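Local atomic coordinates of malonate decarboxylase acyl carrier protein (Pseudomonas fluorescens, PDB entry 5VIT), a protein that probably serves as the acyl carrier subunit of malonate decarboxylase, carrying acetyl and malonyl groups as thioesters on a phosphoribosyl-dephospho-CoA prosthetic group. Residues B[6-11]-B[54-59]; B[40-45]-B[71-76]; B[26-31]-B[78-83]; B[16-21]-B[30-35]. All blocks are in the same frame, centred on the assembly; numbering follows the deposited sequence.

Interaction 1. Residues B[6-11]-B[54-59]; sequences FEFPAG and RWQHLF
The ring of Phe6 fills the hollow on helix 54-59 made by Trp55 and Phe59, one helical turn apart, and closed at the side by the end of Gln56. Phe59 points the edge of its ring at a face of Phe6, an edge-to-face (T-shaped) pair with centroids 5.2 Å apart and planes at 69°. Its CE1 stands over that face, displaced toward the rim, 3.7 Å from Phe6 CD1. The tip of Phe6 reaches the root of the tryptophan, CZ lying 3.5 Å from Trp55 CB, while the indole continues away into the core. At the Phe6 edge, in the ring plane, Gln56 OE1 sits 3.2 Å from CD2. Gln56 CG is anti to the backbone N (chi1 -178°); a bend at chi2 then turns CD, and with it the amide, toward the ring. Its NE2, hydrogen-bonded to Glu60, also lies near the Phe8 ring. Phe8 supplies the second bump: CZ meets Phe59 CB at 3.4 Å, the two side chains crossing at about a right angle. An alanine in place of Phe6 would probably open a gap beside Trp55 CB and leave the edge of Phe59 without its aromatic face. No hydrogen bond joins the two segments; strand and helix are held by aromatic and apolar packing, and the amide oxygen meets the electropositive C-H rim of a ring, which suits a glutamine at the partly exposed border.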
loop_
_atom_site.group_PDB
_atom_site.type_symbol
_atom_site.label_atom_id
_atom_site.label_comp_id
_atom_site.label_asym_id
_atom_site.label_seq_id
_atom_site.Cartn_x
_atom_site.Cartn_y
_atom_site.Cartn_z
ATOM N N PHE B 6 -4.054 21.855 19.618
ATOM C CA PHE B 6 -3.905 20.423 19.819
ATOM C C PHE B 6 -2.629 20.182 20.580
ATOM O O PHE B 6 -1.709 20.990 20.529
ATOM C CB PHE B 6 -3.875 19.664 18.485
ATOM C CG PHE B 6 -5.081 19.906 17.625
ATOM C CD1 PHE B 6 -5.164 21.039 16.836
ATOM C CD2 PHE B 6 -6.129 19.007 17.615
ATOM C CE1 PHE B 6 -6.273 21.277 16.062
ATOM C CE2 PHE B 6 -7.238 19.231 16.830
ATOM C CZ PHE B 6 -7.306 20.368 16.041
ATOM N N GLU B 7 -2.574 19.061 21.284
ATOM C CA GLU B 7 -1.371 18.708 22.008
ATOM C C GLU B 7 -1.170 17.200 22.008
ATOM O O GLU B 7 -2.117 16.418 22.112
ATOM C CB GLU B 7 -1.430 19.268 23.428
ATOM C CG GLU B 7 -0.191 18.977 24.242
ATOM C CD GLU B 7 -0.200 19.698 25.568
ATOM O OE1 GLU B 7 0.301 19.117 26.556
ATOM O OE2 GLU B 7 -0.702 20.849 25.611
ATOM N N PHE B 8 0.078 16.793 21.860
ATOM C CA PHE B 8 0.384 15.388 21.713
ATOM C C PHE B 8 1.637 15.069 22.469
ATOM O O PHE B 8 2.477 15.949 22.661
ATOM C CB PHE B 8 0.534 15.010 20.233
ATOM C CG PHE B 8 -0.746 15.105 19.473
ATOM C CD1 PHE B 8 -1.054 16.247 18.751
ATOM C CD2 PHE B 8 -1.667 14.068 19.521
ATOM C CE1 PHE B 8 -2.245 16.341 18.080
ATOM C CE2 PHE B 8 -2.862 14.160 18.844
ATOM C CZ PHE B 8 -3.152 15.297 18.129
ATOM N N PRO B 9 1.760 13.807 22.913
ATOM C CA PRO B 9 2.998 13.341 23.540
ATOM C C PRO B 9 4.129 13.352 22.526
ATOM O O PRO B 9 3.941 12.896 21.397
ATOM C CB PRO B 9 2.655 11.915 23.990
ATOM C CG PRO B 9 1.536 11.498 23.082
ATOM C CD PRO B 9 0.734 12.752 22.859
ATOM N N ALA B 10 5.282 13.879 22.918
ATOM C CA ALA B 10 6.424 13.941 22.010
ATOM C C ALA B 10 7.722 13.599 22.741
ATOM O O ALA B 10 7.723 13.359 23.940
ATOM C CB ALA B 10 6.513 15.316 21.365
ATOM N N GLY B 11 8.821 13.562 22.005
ATOM C CA GLY B 11 10.106 13.217 22.575
ATOM C C GLY B 11 10.900 14.462 22.905
ATOM O O GLY B 11 10.378 15.400 23.513
ATOM N N ARG B 54 -11.907 16.582 12.322
ATOM C CA ARG B 54 -11.125 16.245 11.145
ATOM C C ARG B 54 -9.619 16.441 11.430
ATOM O O ARG B 54 -8.822 15.530 11.214
ATOM C CB ARG B 54 -11.584 17.094 9.953
ATOM C CG ARG B 54 -10.762 16.914 8.699
ATOM C CD ARG B 54 -11.132 17.955 7.629
ATOM N NE ARG B 54 -12.219 17.511 6.750
ATOM C CZ ARG B 54 -13.505 17.827 6.900
ATOM N NH1 ARG B 54 -13.893 18.615 7.903
ATOM N NH2 ARG B 54 -14.404 17.363 6.033
ATOM N N TRP B 55 -9.244 17.615 11.939
ATOM C CA TRP B 55 -7.845 17.899 12.252
ATOM C C TRP B 55 -7.326 16.944 13.337
ATOM O O TRP B 55 -6.177 16.498 13.295
ATOM C CB TRP B 55 -7.671 19.362 12.689
ATOM C CG TRP B 55 -7.724 20.359 11.546
ATOM C CD1 TRP B 55 -8.817 21.058 11.118
ATOM C CD2 TRP B 55 -6.644 20.742 10.677
ATOM N NE1 TRP B 55 -8.486 21.860 10.052
ATOM C CE2 TRP B 55 -7.159 21.683 9.760
ATOM C CE3 TRP B 55 -5.297 20.388 10.589
ATOM C CZ2 TRP B 55 -6.372 22.269 8.770
ATOM C CZ3 TRP B 55 -4.517 20.974 9.611
ATOM C CH2 TRP B 55 -5.054 21.903 8.716
ATOM N N GLN B 56 -8.184 16.617 14.297
ATOM C CA GLN B 56 -7.842 15.662 15.349
ATOM C C GLN B 56 -7.474 14.287 14.768
ATOM O O GLN B 56 -6.446 13.676 15.127
ATOM C CB GLN B 56 -9.018 15.527 16.333
ATOM C CG GLN B 56 -8.748 14.598 17.491
ATOM C CD GLN B 56 -7.585 15.064 18.342
ATOM O OE1 GLN B 56 -7.443 16.261 18.628
ATOM N NE2 GLN B 56 -6.734 14.122 18.744
ATOM N N HIS B 57 -8.319 13.797 13.873
ATOM C CA HIS B 57 -8.063 12.515 13.232
ATOM C C HIS B 57 -6.762 12.514 12.451
ATOM O O HIS B 57 -5.977 11.575 12.549
ATOM C CB HIS B 57 -9.216 12.147 12.304
ATOM C CG HIS B 57 -10.468 11.781 13.033
ATOM N ND1 HIS B 57 -11.701 12.293 12.695
ATOM C CD2 HIS B 57 -10.672 10.955 14.086
ATOM C CE1 HIS B 57 -12.615 11.794 13.508
ATOM N NE2 HIS B 57 -12.017 10.979 14.361
ATOM N N LEU B 58 -6.546 13.585 11.695
ATOM C CA LEU B 58 -5.364 13.739 10.853
ATOM C C LEU B 58 -4.075 13.582 11.675
ATOM O O LEU B 58 -3.200 12.754 11.357
ATOM C CB LEU B 58 -5.431 15.108 10.161
ATOM C CG LEU B 58 -4.579 15.398 8.931
ATOM C CD1 LEU B 58 -4.448 14.167 8.103
ATOM C CD2 LEU B 58 -5.247 16.474 8.098
ATOM N N PHE B 59 -3.984 14.353 12.759
ATOM C CA PHE B 59 -2.833 14.299 13.662
ATOM C C PHE B 59 -2.713 12.955 14.382
ATOM O O PHE B 59 -1.611 12.456 14.620
ATOM C CB PHE B 59 -2.928 15.419 14.701
ATOM C CG PHE B 59 -2.843 16.801 14.120
ATOM C CD1 PHE B 59 -3.674 17.810 14.574
ATOM C CD2 PHE B 59 -1.915 17.100 13.144
ATOM C CE1 PHE B 59 -3.587 19.084 14.056
ATOM C CE2 PHE B 59 -1.830 18.380 12.621
ATOM C CZ PHE B 59 -2.667 19.368 13.076
#

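Interaction 2. Residues B[40-45]-B[71-76]; sequences LSIQVQ and LLIDIH
Ile42 and Ile73 are paired on neighbouring parallel strands and leave the sheet on the same face, flank against flank, with Ile42 CG1 4.0 Å from Ile73 CB. On that face Ile75 CG1 is anti to the carbonyl carbon (chi1 -70°), and CD1 beyond it meets Ile42 CG2 and Val44 CG2, the latter at 4.0 Å. Beta-branched residues such as these suit extended backbone. At the start of the pair Leu40 CD1 packs against Leu71 CB at 3.5 Å. The other face is polar and partly open to solvent: Gln45 OE1 meets the edge of the His76 ring, 3.4 Å from CD2, while His76 ND1 is hydrogen-bonded to Glu29 and Gln43 OE1 to Ser5. Five backbone hydrogen bonds set this register. Ser41 and Gln43 each donate and accept, as in Gln43 N to Ile73 O at 2.9 Å and Ile75 N to Gln43 O at 2.8 Å, and Gln45 N closes the ladder on Ile75 O. Strands 39-46 and 71-78 belong to a beta-alpha-beta unit whose crossover is helix 52-62; Trp55 and Phe59 of that helix pack on Val44 and Ile75, and Phe59 on Ile42 as well. Ile73 packs on Val30 and Leu32 of strand 27-34, which runs antiparallel beside 71-78, as strand 2-9 does beside 39-46.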
loop_
_atom_site.group_PDB
_atom_site.type_symbol
_atom_site.label_atom_id
_atom_site.label_comp_id
_atom_site.label_asym_id
_atom_site.label_seq_id
_atom_site.Cartn_x
_atom_site.Cartn_y
_atom_site.Cartn_z
ATOM N N LEU B 40 4.135 18.148 22.074
ATOM C CA LEU B 40 3.997 18.747 20.756
ATOM C C LEU B 40 2.754 19.607 20.758
ATOM O O LEU B 40 1.643 19.082 20.898
ATOM C CB LEU B 40 3.892 17.680 19.677
ATOM C CG LEU B 40 3.610 18.167 18.255
ATOM C CD1 LEU B 40 4.866 18.713 17.601
ATOM C CD2 LEU B 40 3.046 17.031 17.438
ATOM N N SER B 41 2.940 20.919 20.621
ATOM C CA SER B 41 1.821 21.865 20.646
ATOM C C SER B 41 1.506 22.359 19.248
ATOM O O SER B 41 2.379 22.871 18.565
ATOM C CB SER B 41 2.132 23.063 21.557
ATOM O OG SER B 41 2.144 22.681 22.919
ATOM N N ILE B 42 0.252 22.218 18.836
ATOM C CA ILE B 42 -0.155 22.608 17.493
ATOM C C ILE B 42 -1.298 23.604 17.546
ATOM O O ILE B 42 -2.321 23.372 18.200
ATOM C CB ILE B 42 -0.596 21.397 16.648
ATOM C CG1 ILE B 42 0.534 20.363 16.546
ATOM C CG2 ILE B 42 -1.060 21.860 15.270
ATOM C CD1 ILE B 42 0.096 19.011 15.992
ATOM N N GLN B 43 -1.097 24.724 16.864
ATOM C CA GLN B 43 -2.127 25.729 16.684
ATOM C C GLN B 43 -2.569 25.716 15.225
ATOM O O GLN B 43 -1.727 25.759 14.328
ATOM C CB GLN B 43 -1.594 27.101 17.067
ATOM C CG GLN B 43 -2.628 28.176 17.117
ATOM C CD GLN B 43 -3.160 28.369 18.511
ATOM O OE1 GLN B 43 -2.967 27.517 19.397
ATOM N NE2 GLN B 43 -3.803 29.511 18.735
ATOM N N VAL B 44 -3.875 25.642 14.988
ATOM C CA VAL B 44 -4.407 25.665 13.628
ATOM C C VAL B 44 -5.364 26.829 13.460
ATOM O O VAL B 44 -6.298 26.998 14.246
ATOM C CB VAL B 44 -5.170 24.358 13.246
ATOM C CG1 VAL B 44 -5.814 24.496 11.864
ATOM C CG2 VAL B 44 -4.257 23.147 13.287
ATOM N N GLN B 45 -5.124 27.631 12.433
ATOM C CA GLN B 45 -6.089 28.626 12.003
ATOM C C GLN B 45 -6.555 28.210 10.626
ATOM O O GLN B 45 -5.732 28.038 9.713
ATOM C CB GLN B 45 -5.473 30.014 11.980
ATOM C CG GLN B 45 -6.180 30.989 12.857
ATOM C CD GLN B 45 -5.361 32.237 13.107
ATOM O OE1 GLN B 45 -4.238 32.368 12.616
ATOM N NE2 GLN B 45 -5.917 33.162 13.885
ATOM N N LEU B 71 7.864 19.835 19.233
ATOM C CA LEU B 71 7.889 21.001 18.367
ATOM C C LEU B 71 6.769 21.949 18.721
ATOM O O LEU B 71 5.813 21.580 19.408
ATOM C CB LEU B 71 7.769 20.595 16.897
ATOM C CG LEU B 71 8.876 19.760 16.257
ATOM C CD1 LEU B 71 8.483 19.388 14.853
ATOM C CD2 LEU B 71 10.184 20.525 16.245
ATOM N N LEU B 72 6.916 23.181 18.250
ATOM C CA LEU B 72 5.845 24.165 18.244
ATOM C C LEU B 72 5.410 24.283 16.799
ATOM O O LEU B 72 6.215 24.618 15.931
ATOM C CB LEU B 72 6.314 25.516 18.785
ATOM C CG LEU B 72 6.184 25.833 20.275
ATOM C CD1 LEU B 72 6.397 24.612 21.122
ATOM C CD2 LEU B 72 7.155 26.923 20.682
ATOM N N ILE B 73 4.150 23.964 16.526
ATOM C CA ILE B 73 3.694 23.966 15.147
ATOM C C ILE B 73 2.564 24.944 15.014
ATOM O O ILE B 73 1.575 24.886 15.751
ATOM C CB ILE B 73 3.243 22.568 14.674
ATOM C CG1 ILE B 73 4.445 21.627 14.573
ATOM C CG2 ILE B 73 2.557 22.659 13.308
ATOM C CD1 ILE B 73 4.106 20.263 13.991
ATOM N N ASP B 74 2.739 25.869 14.084
ATOM C CA ASP B 74 1.711 26.847 13.782
ATOM C C ASP B 74 1.237 26.651 12.338
ATOM O O ASP B 74 2.033 26.663 11.389
ATOM C CB ASP B 74 2.245 28.257 14.010
ATOM C CG ASP B 74 1.158 29.241 14.375
ATOM O OD1 ASP B 74 -0.041 28.933 14.152
ATOM O OD2 ASP B 74 1.509 30.336 14.868
ATOM N N ILE B 75 -0.064 26.448 12.186
ATOM C CA ILE B 75 -0.638 26.165 10.884
ATOM C C ILE B 75 -1.604 27.268 10.487
ATOM O O ILE B 75 -2.429 27.694 11.299
ATOM C CB ILE B 75 -1.361 24.804 10.884
ATOM C CG1 ILE B 75 -0.346 23.667 10.992
ATOM C CG2 ILE B 75 -2.226 24.650 9.642
ATOM C CD1 ILE B 75 -0.972 22.326 11.204
ATOM N N HIS B 76 -1.480 27.743 9.247
ATOM C CA HIS B 76 -2.441 28.685 8.680
ATOM C C HIS B 76 -2.995 28.058 7.430
ATOM O O HIS B 76 -2.310 27.985 6.404
ATOM C CB HIS B 76 -1.793 30.050 8.381
ATOM C CG HIS B 76 -1.159 30.692 9.578
ATOM N ND1 HIS B 76 0.166 31.074 9.608
ATOM C CD2 HIS B 76 -1.670 31.013 10.795
ATOM C CE1 HIS B 76 0.446 31.603 10.786
ATOM N NE2 HIS B 76 -0.649 31.569 11.528
#

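Interaction 3. Residues B[26-31]-B[78-83]; sequences GDLEVL and FGATPG
Leu28 and Ala80 make the apolar touch between the start of strand 27-34 and the turn that leads into helix 82-96. From CB, which packs against His76 O, the Leu28 chain turns to a CG lodged between the backbone N and the carbonyl carbon (chi1 73°), a crowded position. It forks there: CD1 goes into the core toward Ile75 and Trp55, while CD2 meets the Ala80 methyl, 3.8 Å from CB. A small residue suits the spot, since Ala80 CB also lies 3.7 Å from Gly26 O. The backbones are tied by Gly26 N to Phe78 O at 2.7 Å and Phe78 N to Asp27 O at 2.9 Å. Gly26 and Gly79 both have positive phi (79°), a conformation that glycine adopts easily. Water 1 extends the link, donating to Gly26 O and accepting from Thr81 N. Thr81, the N-cap of helix 82-96, bonds Val84 N through OG1 and also Glu422 of the neighbouring MdcA subunit. Asp27 OD2 takes the N-H of Leu28 at 2.7 Å from above the carboxylate plane and forms a salt bridge with Arg88. The preceding Ser25 is the predicted prosthetic-group site, unmodified in this structure. Next to it the chemistry is mostly backbone bonds and one bridging water, with a carboxylate that would probably be kept charged by Arg88, and a single leucine-alanine contact reaching inward.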
loop_
_atom_site.group_PDB
_atom_site.type_symbol
_atom_site.label_atom_id
_atom_site.label_comp_id
_atom_site.label_asym_id
_atom_site.label_seq_id
_atom_site.Cartn_x
_atom_site.Cartn_y
_atom_site.Cartn_z
ATOM N N GLY B 26 -6.985 26.649 -0.888
ATOM C CA GLY B 26 -6.788 25.229 -1.101
ATOM C C GLY B 26 -5.416 24.771 -0.651
ATOM O O GLY B 26 -4.968 23.673 -0.992
ATOM N N ASP B 27 -4.747 25.614 0.123
ATOM C CA ASP B 27 -3.389 25.324 0.586
ATOM C C ASP B 27 -3.208 25.802 2.028
ATOM O O ASP B 27 -4.111 26.418 2.597
ATOM C CB ASP B 27 -2.353 25.986 -0.347
ATOM C CG ASP B 27 -0.983 25.331 -0.266
ATOM O OD1 ASP B 27 -0.066 25.768 -1.001
ATOM O OD2 ASP B 27 -0.811 24.385 0.535
ATOM N N LEU B 28 -2.043 25.523 2.609
ATOM C CA LEU B 28 -1.733 25.963 3.969
ATOM C C LEU B 28 -0.238 26.207 4.103
ATOM O O LEU B 28 0.552 25.654 3.335
ATOM C CB LEU B 28 -2.174 24.918 5.001
ATOM C CG LEU B 28 -1.321 23.643 5.078
ATOM C CD1 LEU B 28 -1.617 22.886 6.359
ATOM C CD2 LEU B 28 -1.536 22.704 3.831
ATOM N N GLU B 29 0.158 27.015 5.082
ATOM C CA GLU B 29 1.565 27.064 5.472
ATOM C C GLU B 29 1.720 26.425 6.841
ATOM O O GLU B 29 0.788 26.421 7.633
ATOM C CB GLU B 29 2.105 28.497 5.500
ATOM C CG GLU B 29 1.567 29.338 6.664
ATOM C CD GLU B 29 2.086 30.779 6.651
ATOM O OE1 GLU B 29 1.677 31.568 7.537
ATOM O OE2 GLU B 29 2.904 31.123 5.761
ATOM N N VAL B 30 2.899 25.882 7.117
ATOM C CA VAL B 30 3.158 25.276 8.406
ATOM C C VAL B 30 4.496 25.791 8.937
ATOM O O VAL B 30 5.524 25.695 8.260
ATOM C CB VAL B 30 3.160 23.718 8.321
ATOM C CG1 VAL B 30 3.478 23.116 9.665
ATOM C CG2 VAL B 30 1.800 23.199 7.842
ATOM N N LEU B 31 4.468 26.371 10.133
ATOM C CA LEU B 31 5.686 26.799 10.819
ATOM C C LEU B 31 6.056 25.721 11.822
ATOM O O LEU B 31 5.201 25.271 12.582
ATOM C CB LEU B 31 5.487 28.132 11.548
ATOM C CG LEU B 31 5.291 29.500 10.877
ATOM C CD1 LEU B 31 6.612 30.039 10.379
ATOM C CD2 LEU B 31 4.238 29.488 9.776
ATOM N N PHE B 78 -5.985 27.626 4.452
ATOM C CA PHE B 78 -7.029 28.231 3.625
ATOM C C PHE B 78 -7.739 27.108 2.846
ATOM O O PHE B 78 -7.809 27.124 1.613
ATOM C CB PHE B 78 -6.404 29.284 2.682
ATOM C CG PHE B 78 -7.389 30.214 2.013
ATOM C CD1 PHE B 78 -8.766 30.077 2.188
ATOM C CD2 PHE B 78 -6.921 31.241 1.189
ATOM C CE1 PHE B 78 -9.657 30.941 1.562
ATOM C CE2 PHE B 78 -7.806 32.105 0.546
ATOM C CZ PHE B 78 -9.178 31.959 0.738
ATOM N N GLY B 79 -8.235 26.112 3.568
ATOM C CA GLY B 79 -9.067 25.082 2.955
ATOM C C GLY B 79 -8.375 23.979 2.166
ATOM O O GLY B 79 -8.934 23.444 1.209
ATOM N N ALA B 80 -7.157 23.629 2.561
ATOM C CA ALA B 80 -6.469 22.508 1.957
ATOM C C ALA B 80 -7.237 21.201 2.230
ATOM O O ALA B 80 -7.880 21.076 3.265
ATOM C CB ALA B 80 -5.054 22.418 2.488
ATOM N N THR B 81 -7.182 20.243 1.303
ATOM C CA THR B 81 -7.703 18.909 1.584
ATOM C C THR B 81 -6.823 18.244 2.648
ATOM O O THR B 81 -5.661 18.615 2.812
ATOM C CB THR B 81 -7.726 18.029 0.331
ATOM O OG1 THR B 81 -6.392 17.927 -0.194
ATOM C CG2 THR B 81 -8.658 18.617 -0.720
ATOM N N PRO B 82 -7.368 17.254 3.373
ATOM C CA PRO B 82 -6.578 16.494 4.348
ATOM C C PRO B 82 -5.355 15.863 3.714
ATOM O O PRO B 82 -4.307 15.758 4.355
ATOM C CB PRO B 82 -7.557 15.425 4.823
ATOM C CG PRO B 82 -8.868 16.101 4.731
ATOM C CD PRO B 82 -8.795 16.901 3.447
ATOM N N GLY B 83 -5.496 15.453 2.455
ATOM C CA GLY B 83 -4.376 14.952 1.685
ATOM C C GLY B 83 -3.251 15.959 1.528
ATOM O O GLY B 83 -2.085 15.634 1.772
HETATM O O HOH W 1 -6.253 21.287 -1.275
#

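Interaction 4. Residues B[16-21]-B[30-35]; sequences GRALVG and VLLEPG
Ala18 and Leu32 pair across an antiparallel hairpin in which the axes of strand segments 18-21 and 30-34 approach to 4.8 Å, their directions at 166°. They form a hydrogen-bonded pair, each N donating to the other's O at 2.8 Å. Val20 and Val30 repeat the pattern, with Val30 N to Val20 O at 2.7 Å. Between them Leu19 and Leu31 are a non-hydrogen-bonded pair, where Leu19 CA instead makes a C-H...O contact to Val30 O at 3.4 Å. Gly21, which follows the last pair, has a positive phi at which a CB would crowd the preceding carbonyl, so glycine fits there.

On the outer face, with CG anti to the backbone N (chi1 163°), the Leu19 branch lies alongside Leu31, and methyl meets methyl, Leu19 CD1 resting 3.6 Å from Leu31 CD2. On the inner face Ala18, Val20, Val30 and Leu32 turn toward the core: Ala18 and Leu32 touch Ile96 of helix 82-96, and Val30 packs on Ile73 and Ile75 of the next strand. Leu32 CD1 lies 3.6 Å from Ala18 O, and the small Ala18 methyl fits beside it. Farther along, the ring of Pro34 brings CD 3.3 Å from Gly16 O. Arg17 and Glu33 bring their charged ends near one another at the exposed end, Arg17 NH2 and Glu33 OE1 being 4.8 Å apart. The hairpin thus owes its register to four backbone bonds and its inner face to aliphatic packing; at the solvent end the opposite charges are not in contact and probably attract through space, with a doubtful water between them.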
loop_
_atom_site.group_PDB
_atom_site.type_symbol
_atom_site.label_atom_id
_atom_site.label_comp_id
_atom_site.label_asym_id
_atom_site.label_seq_id
_atom_site.Cartn_x
_atom_site.Cartn_y
_atom_site.Cartn_z
ATOM N N GLY B 16 16.011 22.057 14.529
ATOM C CA GLY B 16 15.957 23.046 13.469
ATOM C C GLY B 16 14.637 23.799 13.484
ATOM O O GLY B 16 13.813 23.600 14.375
ATOM N N ARG B 17 14.449 24.674 12.500
ATOM C CA ARG B 17 13.160 25.320 12.259
ATOM C C ARG B 17 12.776 25.096 10.794
ATOM O O ARG B 17 13.651 24.868 9.956
ATOM C CB ARG B 17 13.224 26.815 12.536
ATOM C CG ARG B 17 13.983 27.473 11.430
ATOM C CD ARG B 17 14.008 28.960 11.459
ATOM N NE ARG B 17 13.953 29.543 12.778
ATOM C CZ ARG B 17 14.014 30.857 12.957
ATOM N NH1 ARG B 17 14.150 31.646 11.898
ATOM N NH2 ARG B 17 13.960 31.374 14.173
ATOM N N ALA B 18 11.484 25.155 10.476
ATOM C CA ALA B 18 11.088 25.071 9.073
ATOM C C ALA B 18 9.781 25.785 8.769
ATOM O O ALA B 18 8.874 25.857 9.592
ATOM C CB ALA B 18 10.997 23.595 8.622
ATOM N N LEU B 19 9.698 26.311 7.560
ATOM C CA LEU B 19 8.455 26.852 7.056
ATOM C C LEU B 19 8.118 26.175 5.731
ATOM O O LEU B 19 8.931 26.170 4.809
ATOM C CB LEU B 19 8.543 28.360 6.861
ATOM C CG LEU B 19 7.387 28.803 5.952
ATOM C CD1 LEU B 19 6.191 29.333 6.740
ATOM C CD2 LEU B 19 7.860 29.769 4.901
ATOM N N VAL B 20 6.917 25.622 5.624
ATOM C CA VAL B 20 6.513 24.975 4.384
ATOM C C VAL B 20 5.161 25.525 3.962
ATOM O O VAL B 20 4.329 25.830 4.804
ATOM C CB VAL B 20 6.454 23.432 4.537
ATOM C CG1 VAL B 20 5.755 22.798 3.360
ATOM C CG2 VAL B 20 7.850 22.866 4.648
ATOM N N GLY B 21 4.954 25.694 2.664
ATOM C CA GLY B 21 3.636 26.023 2.172
ATOM C C GLY B 21 3.345 27.493 2.053
ATOM O O GLY B 21 4.234 28.338 2.110
ATOM N N VAL B 30 2.899 25.882 7.117
ATOM C CA VAL B 30 3.158 25.276 8.406
ATOM C C VAL B 30 4.496 25.791 8.937
ATOM O O VAL B 30 5.524 25.695 8.260
ATOM C CB VAL B 30 3.160 23.718 8.321
ATOM C CG1 VAL B 30 3.478 23.116 9.665
ATOM C CG2 VAL B 30 1.800 23.199 7.842
ATOM N N LEU B 31 4.468 26.371 10.133
ATOM C CA LEU B 31 5.686 26.799 10.819
ATOM C C LEU B 31 6.056 25.721 11.822
ATOM O O LEU B 31 5.201 25.271 12.582
ATOM C CB LEU B 31 5.487 28.132 11.548
ATOM C CG LEU B 31 5.291 29.500 10.877
ATOM C CD1 LEU B 31 6.612 30.039 10.379
ATOM C CD2 LEU B 31 4.238 29.488 9.776
ATOM N N LEU B 32 7.309 25.291 11.831
ATOM C CA LEU B 32 7.737 24.281 12.790
ATOM C C LEU B 32 8.994 24.747 13.513
ATOM O O LEU B 32 10.009 25.012 12.873
ATOM C CB LEU B 32 7.986 22.929 12.100
ATOM C CG LEU B 32 6.863 22.369 11.223
ATOM C CD1 LEU B 32 7.025 22.789 9.743
ATOM C CD2 LEU B 32 6.803 20.865 11.367
ATOM N N GLU B 33 8.908 24.846 14.842
ATOM C CA GLU B 33 10.004 25.340 15.688
ATOM C C GLU B 33 10.215 24.425 16.897
ATOM O O GLU B 33 9.285 23.738 17.328
ATOM C CB GLU B 33 9.724 26.766 16.185
ATOM C CG GLU B 33 9.431 27.808 15.104
ATOM C CD GLU B 33 9.008 29.167 15.693
ATOM O OE1 GLU B 33 9.878 29.869 16.242
ATOM O OE2 GLU B 33 7.807 29.518 15.622
ATOM N N PRO B 34 11.433 24.420 17.458
ATOM C CA PRO B 34 11.665 23.524 18.598
ATOM C C PRO B 34 10.693 23.784 19.744
ATOM O O PRO B 34 10.360 24.932 20.021
ATOM C CB PRO B 34 13.116 23.829 19.008
ATOM C CG PRO B 34 13.520 25.047 18.249
ATOM C CD PRO B 34 12.663 25.111 17.030
ATOM N N GLY B 35 10.217 22.713 20.377
ATOM C CA GLY B 35 9.250 22.825 21.456
ATOM C C GLY B 35 9.753 22.420 22.836
ATOM O O GLY B 35 10.959 22.339 23.069
HETATM O O HOH W 2 12.157 30.203 15.472
#

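All four contacts reach one mixed sheet, ordered 2-9, 39-46, 71-78, 27-34, 18-21. Interactions 1 and 2, with centres 10 Å apart, join through Phe6 N to Ile42 O at 2.7 Å and through Phe59 CZ packed 3.7 Å from Ile42 CG2. Interaction 2 meets interactions 3 and 4 across the next strand boundary, where Leu31 N approaches Asp74 O at 2.8 Å. Interactions 3 and 4 share Val30 and Leu31 on strand 27-34, though their centres lie 15 Å apart. Interaction 3 is the one beside Ser25, the predicted prosthetic-group site, whereas interactions 1 and 4 lie on opposite sides of the chain's centre, about 7 Å apart at their nearest atoms.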